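Local coordinates for protein carbohydrate binding family 6 (Clostridium thermocellum, PDB 5A8C) that probably hydrolyses terminal alpha-L-arabinofuranosyl residues from arabinose-containing polysaccharides, as a family 43 glycoside hydrolase with a five-bladed beta-propeller fold, at residues Y108-F113 and N192-T197; N284-K289 and Q298-I303. All blocks are in the same frame, centred on the assembly; numbering follows the deposited sequence. Where two conformers were deposited one is given.

Contact 1 of 2, residues Y108-F113 and N192-T197; sequences YRNNKF and NDMIST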
# COMPACT_ATOMS: atom_id res chain seq x y z
N TYR A 108 4.68 7.28 10.21
CA TYR A 108 5.00 8.43 11.06
C TYR A 108 5.92 7.95 12.19
O TYR A 108 5.52 7.09 12.96
CB TYR A 108 3.71 9.04 11.60
CG TYR A 108 3.87 10.18 12.58
CD1 TYR A 108 4.59 11.32 12.26
CD2 TYR A 108 3.29 10.13 13.85
CE1 TYR A 108 4.72 12.39 13.15
CE2 TYR A 108 3.43 11.18 14.74
CZ TYR A 108 4.15 12.30 14.39
OH TYR A 108 4.27 13.31 15.32
N ARG A 109 7.15 8.45 12.19
CA ARG A 109 8.13 8.02 13.21
C ARG A 109 9.08 9.16 13.44
O ARG A 109 9.39 9.90 12.49
CB ARG A 109 8.91 6.78 12.75
CG ARG A 109 9.67 6.11 13.88
CD ARG A 109 10.44 4.91 13.46
NE ARG A 109 10.93 4.21 14.63
CZ ARG A 109 11.64 3.09 14.62
NH1 ARG A 109 11.99 2.54 13.49
NH2 ARG A 109 12.02 2.55 15.77
N ASN A 110 9.59 9.33 14.65
CA ASN A 110 10.60 10.38 14.87
C ASN A 110 10.05 11.74 14.57
O ASN A 110 10.83 12.64 14.25
CB ASN A 110 11.90 10.16 14.02
CG ASN A 110 12.44 8.73 14.07
OD1 ASN A 110 12.47 8.14 15.17
ND2 ASN A 110 12.88 8.18 12.90
N ASN A 111 8.75 11.92 14.67
CA ASN A 111 8.09 13.16 14.31
C ASN A 111 8.37 13.57 12.86
O ASN A 111 8.31 14.77 12.51
CB ASN A 111 8.43 14.29 15.25
CG ASN A 111 7.43 15.41 15.22
OD1 ASN A 111 6.22 15.20 15.04
ND2 ASN A 111 7.92 16.58 15.41
N LYS A 112 8.53 12.59 11.99
CA LYS A 112 8.72 12.77 10.55
C LYS A 112 7.84 11.76 9.84
O LYS A 112 7.32 10.80 10.42
CB LYS A 112 10.20 12.59 10.14
CG LYS A 112 11.10 13.66 10.72
CD LYS A 112 12.59 13.47 10.38
CE LYS A 112 13.43 14.24 11.40
NZ LYS A 112 13.31 13.61 12.74
N PHE A 113 7.70 11.97 8.54
CA PHE A 113 6.90 11.13 7.68
C PHE A 113 7.81 10.49 6.63
O PHE A 113 8.58 11.18 5.96
CB PHE A 113 5.81 11.96 6.98
CG PHE A 113 4.84 12.56 7.98
CD1 PHE A 113 5.17 13.74 8.62
CD2 PHE A 113 3.72 11.88 8.33
CE1 PHE A 113 4.34 14.26 9.62
CE2 PHE A 113 2.86 12.40 9.33
CZ PHE A 113 3.22 13.59 9.97
N ASN A 192 16.54 2.61 12.73
CA ASN A 192 15.62 3.53 13.41
C ASN A 192 15.48 4.85 12.65
O ASN A 192 14.44 5.50 12.80
CB ASN A 192 16.04 3.79 14.84
CG ASN A 192 15.82 2.58 15.77
OD1 ASN A 192 15.20 1.58 15.39
ND2 ASN A 192 16.30 2.69 16.98
N ASP A 193 16.47 5.24 11.85
CA ASP A 193 16.36 6.45 11.02
C ASP A 193 15.47 6.26 9.82
O ASP A 193 15.21 7.26 9.12
CB ASP A 193 17.74 6.97 10.62
CG ASP A 193 18.56 6.07 9.65
OD1 ASP A 193 18.00 5.16 9.00
OD2 ASP A 193 19.77 6.39 9.48
N MET A 194 15.00 5.06 9.54
CA MET A 194 14.01 4.76 8.54
C MET A 194 14.46 4.97 7.10
O MET A 194 13.69 4.77 6.16
CB MET A 194 12.70 5.50 8.81
CG MET A 194 12.10 5.11 10.14
SD MET A 194 11.60 3.36 10.24
CE MET A 194 9.97 3.45 9.49
N ILE A 195 15.76 5.23 6.91
CA ILE A 195 16.34 5.53 5.58
C ILE A 195 17.56 4.66 5.31
O ILE A 195 18.34 4.97 4.42
CB ILE A 195 16.65 7.04 5.41
CG1 ILE A 195 17.70 7.51 6.43
CG2 ILE A 195 15.38 7.85 5.48
CD1 ILE A 195 18.26 8.86 6.08
N SER A 196 17.66 3.52 6.03
CA SER A 196 18.75 2.59 5.92
C SER A 196 18.20 1.22 6.21
O SER A 196 17.19 1.08 6.90
CB SER A 196 19.83 2.96 6.93
OG SER A 196 19.36 2.93 8.27
N THR A 197 18.89 0.20 5.69
CA THR A 197 18.58 -1.17 6.02
C THR A 197 19.59 -1.71 7.03
O THR A 197 20.68 -1.18 7.15
CB THR A 197 18.54 -2.04 4.76
OG1 THR A 197 19.79 -2.00 4.10
CG2 THR A 197 17.47 -1.62 3.77
O HOH W 1 13.95 0.30 13.20
O HOH W 2 13.83 6.06 16.07

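Contact 2 of 2, residues N284-K289 and Q298-I303; sequences NRTVAK and QRNVCI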
# COMPACT_ATOMS: atom_id res chain seq x y z
N ASN A 284 -11.10 0.99 -6.61
CA ASN A 284 -11.88 0.38 -7.66
C ASN A 284 -11.84 1.30 -8.86
O ASN A 284 -10.93 2.13 -8.99
CB ASN A 284 -13.29 -0.04 -7.21
CG ASN A 284 -14.26 1.09 -6.98
OD1 ASN A 284 -13.89 2.26 -7.09
ND2 ASN A 284 -15.48 0.73 -6.65
N ARG A 285 -12.76 1.09 -9.80
CA ARG A 285 -12.79 1.85 -11.07
C ARG A 285 -14.15 2.47 -11.34
O ARG A 285 -14.56 2.60 -12.47
CB ARG A 285 -12.28 0.96 -12.19
CG ARG A 285 -10.80 0.61 -12.03
CD ARG A 285 -10.42 -0.74 -12.63
NE ARG A 285 -8.99 -0.87 -12.83
CZ ARG A 285 -8.12 -1.52 -12.05
NH1 ARG A 285 -8.47 -2.09 -10.90
NH2 ARG A 285 -6.88 -1.61 -12.46
N THR A 286 -14.85 2.87 -10.24
CA THR A 286 -16.18 3.41 -10.39
C THR A 286 -16.19 4.77 -11.06
O THR A 286 -17.15 5.10 -11.80
CB THR A 286 -16.94 3.39 -9.09
OG1 THR A 286 -18.35 3.43 -9.38
CG2 THR A 286 -16.57 4.46 -8.17
N VAL A 287 -15.22 5.64 -10.79
CA VAL A 287 -15.17 6.94 -11.44
C VAL A 287 -15.03 6.81 -12.93
O VAL A 287 -15.77 7.42 -13.73
CB VAL A 287 -14.11 7.87 -10.81
CG1 VAL A 287 -14.00 9.19 -11.59
CG2 VAL A 287 -14.38 8.10 -9.33
N ALA A 288 -14.06 5.99 -13.34
CA ALA A 288 -13.89 5.72 -14.77
C ALA A 288 -15.17 5.13 -15.36
O ALA A 288 -15.59 5.52 -16.46
CB ALA A 288 -12.72 4.79 -14.96
N LYS A 289 -15.81 4.18 -14.68
CA LYS A 289 -17.03 3.58 -15.21
C LYS A 289 -18.10 4.63 -15.43
O LYS A 289 -18.74 4.69 -16.49
CB LYS A 289 -17.55 2.52 -14.23
CG LYS A 289 -18.83 1.87 -14.71
CD LYS A 289 -19.31 0.78 -13.80
CE LYS A 289 -20.64 0.17 -14.19
NZ LYS A 289 -21.80 1.10 -14.06
N GLN A 298 -7.09 3.83 -14.58
CA GLN A 298 -7.78 5.02 -14.07
C GLN A 298 -8.65 4.59 -12.91
O GLN A 298 -9.87 4.44 -13.01
CB GLN A 298 -8.55 5.76 -15.15
CG GLN A 298 -7.59 6.47 -16.12
CD GLN A 298 -8.25 7.26 -17.22
OE1 GLN A 298 -7.90 8.43 -17.43
NE2 GLN A 298 -9.10 6.61 -17.99
N ARG A 299 -8.01 4.38 -11.75
CA ARG A 299 -8.62 3.87 -10.53
C ARG A 299 -9.06 5.02 -9.63
O ARG A 299 -8.70 6.17 -9.83
CB ARG A 299 -7.63 2.94 -9.84
CG ARG A 299 -7.36 1.66 -10.63
CD ARG A 299 -6.13 0.92 -10.20
NE ARG A 299 -4.92 1.54 -10.73
CZ ARG A 299 -3.71 1.04 -10.49
NH1 ARG A 299 -3.56 -0.15 -9.93
NH2 ARG A 299 -2.64 1.75 -10.78
N ASN A 300 -9.82 4.67 -8.58
CA ASN A 300 -10.13 5.64 -7.52
C ASN A 300 -10.10 4.95 -6.17
O ASN A 300 -10.53 3.79 -6.02
CB ASN A 300 -11.47 6.34 -7.76
CG ASN A 300 -12.63 5.35 -7.83
OD1 ASN A 300 -12.98 4.84 -8.88
ND2 ASN A 300 -13.23 5.08 -6.67
N VAL A 301 -9.67 5.70 -5.17
CA VAL A 301 -9.63 5.21 -3.80
C VAL A 301 -11.02 4.96 -3.26
O VAL A 301 -12.00 5.65 -3.56
CB VAL A 301 -8.82 6.17 -2.93
CG1 VAL A 301 -9.47 7.56 -2.84
CG2 VAL A 301 -8.52 5.65 -1.55
N CYS A 302 -11.12 4.00 -2.33
CA CYS A 302 -12.30 3.60 -1.59
C CYS A 302 -11.94 3.36 -0.12
O CYS A 302 -10.79 3.06 0.18
CB CYS A 302 -12.92 2.33 -2.18
SG CYS A 302 -13.53 2.42 -3.86
N ILE A 303 -12.95 3.37 0.72
CA ILE A 303 -12.79 3.06 2.14
C ILE A 303 -14.00 2.33 2.65
O ILE A 303 -15.14 2.73 2.34
CB ILE A 303 -12.44 4.32 2.96
CG1 ILE A 303 -12.10 3.97 4.40
CG2 ILE A 303 -13.55 5.38 2.88
CD1 ILE A 303 -11.51 5.14 5.19
O HOH W 3 -12.06 5.13 -11.50

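Contact 1 of 2, residues Y108-F113 and N192-T197
With CG anti to the backbone N (chi1 -166°) and the chain extended from CG to NE, Arg109 carries its guanidinium across to Met194 and Asn192. Met194 is bent at chi2 and chi3, its side chain crossing that of Arg109 at about a right angle. The arrangement illustrates how neighbouring blades of the five-bladed beta-propeller meet through the turns and loops at their strand ends: the two-residue beta-hairpin turn Asn110-Asn111, joining strands 104-109 and 112-118 of one blade, faces the loop that follows strand 185-190 of the next.

The sulphur lies at the edge of the guanidinium, in its plane, and takes a weak hydrogen bond from Arg109 NH1 to Met194 SD (3.4 Å). A second weak bond, from Arg109 NH2 to Asn192 OD1, is bent, with the amide plane turned 60° from the guanidinium. A water also lies between them, 3.0 Å from Arg109 NH1, from which it accepts, and 2.8 Å from Asn192 OD1. The main partner of the arginine is the carbonyl of Gly171, while Val167 and Ala173 of the second blade touch its side chain.

Asn110 makes the straighter polar link. Its ND2 gives a hydrogen bond to Asn192 O at 3.1 Å and 167°, with the acceptor close to the asparagine amide plane and the donor in the carbonyl plane. The same ND2 is also hydrogen-bonded to Tyr114 OH, which, with the Asn192 bond, probably holds the amide in its orientation. Within the loop, Asp193 OD1 accepts from Ile195 N, an Asx turn, and from Ser196 OG on the opposite face of its carboxylate, at 2.7 Å.

Contact 2 of 2, residues N284-K289 and Q298-I303
The guanidinium of Arg285 receives Arg299 CG over the centre of one face, 3.6 Å above the plane, and Arg299 CD lies over that face too. The two side chains run side by side in the same direction, their guanidinium planes 38° apart. Arg285 NH2 and Arg299 NE are like charges 4.1 Å apart, a repulsion probably offset by the hydrogen bonds of Arg285 to Asn262, Pro295 and Val296 and by the salt bridge of Arg299 to Asp56. Arg299 also hydrogen-bonds to a bound Tris.

Next to this pair, Asn284 and Asn300 form an antiparallel hydrogen-bonded beta bridge, with Asn284 N to Asn300 O at 2.9 Å. Their amides stand 73° apart: Asn300 ND2 bonds only weakly to Asn284 OD1, while Asn284 ND2 donates to Pro260 O. Asn300 OD1 reaches the first turn of helix 286-291, whose N-cap position is Arg285: Val287 N donates to it nearly straight (176°), from above the carbonyl plane. A water joins Asn300 OD1 to Ala288 N and Gln298 O.

Asn300 OD1 is satisfied by a helix N-H and by water, and the helix N-terminus probably polarises its carbonyl. The face-on packing of Arg285 is consistent with helping to hold Arg299 beside the Tris, which may mark a pocket.

Overall arrangement
Contact 1 closes before contact 2 opens along the chain, and the two never touch: their centres are 31 Å apart, the nearest atoms about 17 Å, on opposite sides of the centre of the chain. They share no sheet. Contact 1 joins the three-stranded sheet 104-129 to the next one, 164-204, at the surface of the propeller. Contact 2 is buried and joins helix 286-291, in the connection between strands 277-284 and 300-306, to the second of these strands. It adjoins the bound Tris, whose nearest atom is about 3 Å from the Arg299 side chain, consistent with contact 1 joining two blades and contact 2 lying beside a possible pocket in a single family 43 domain.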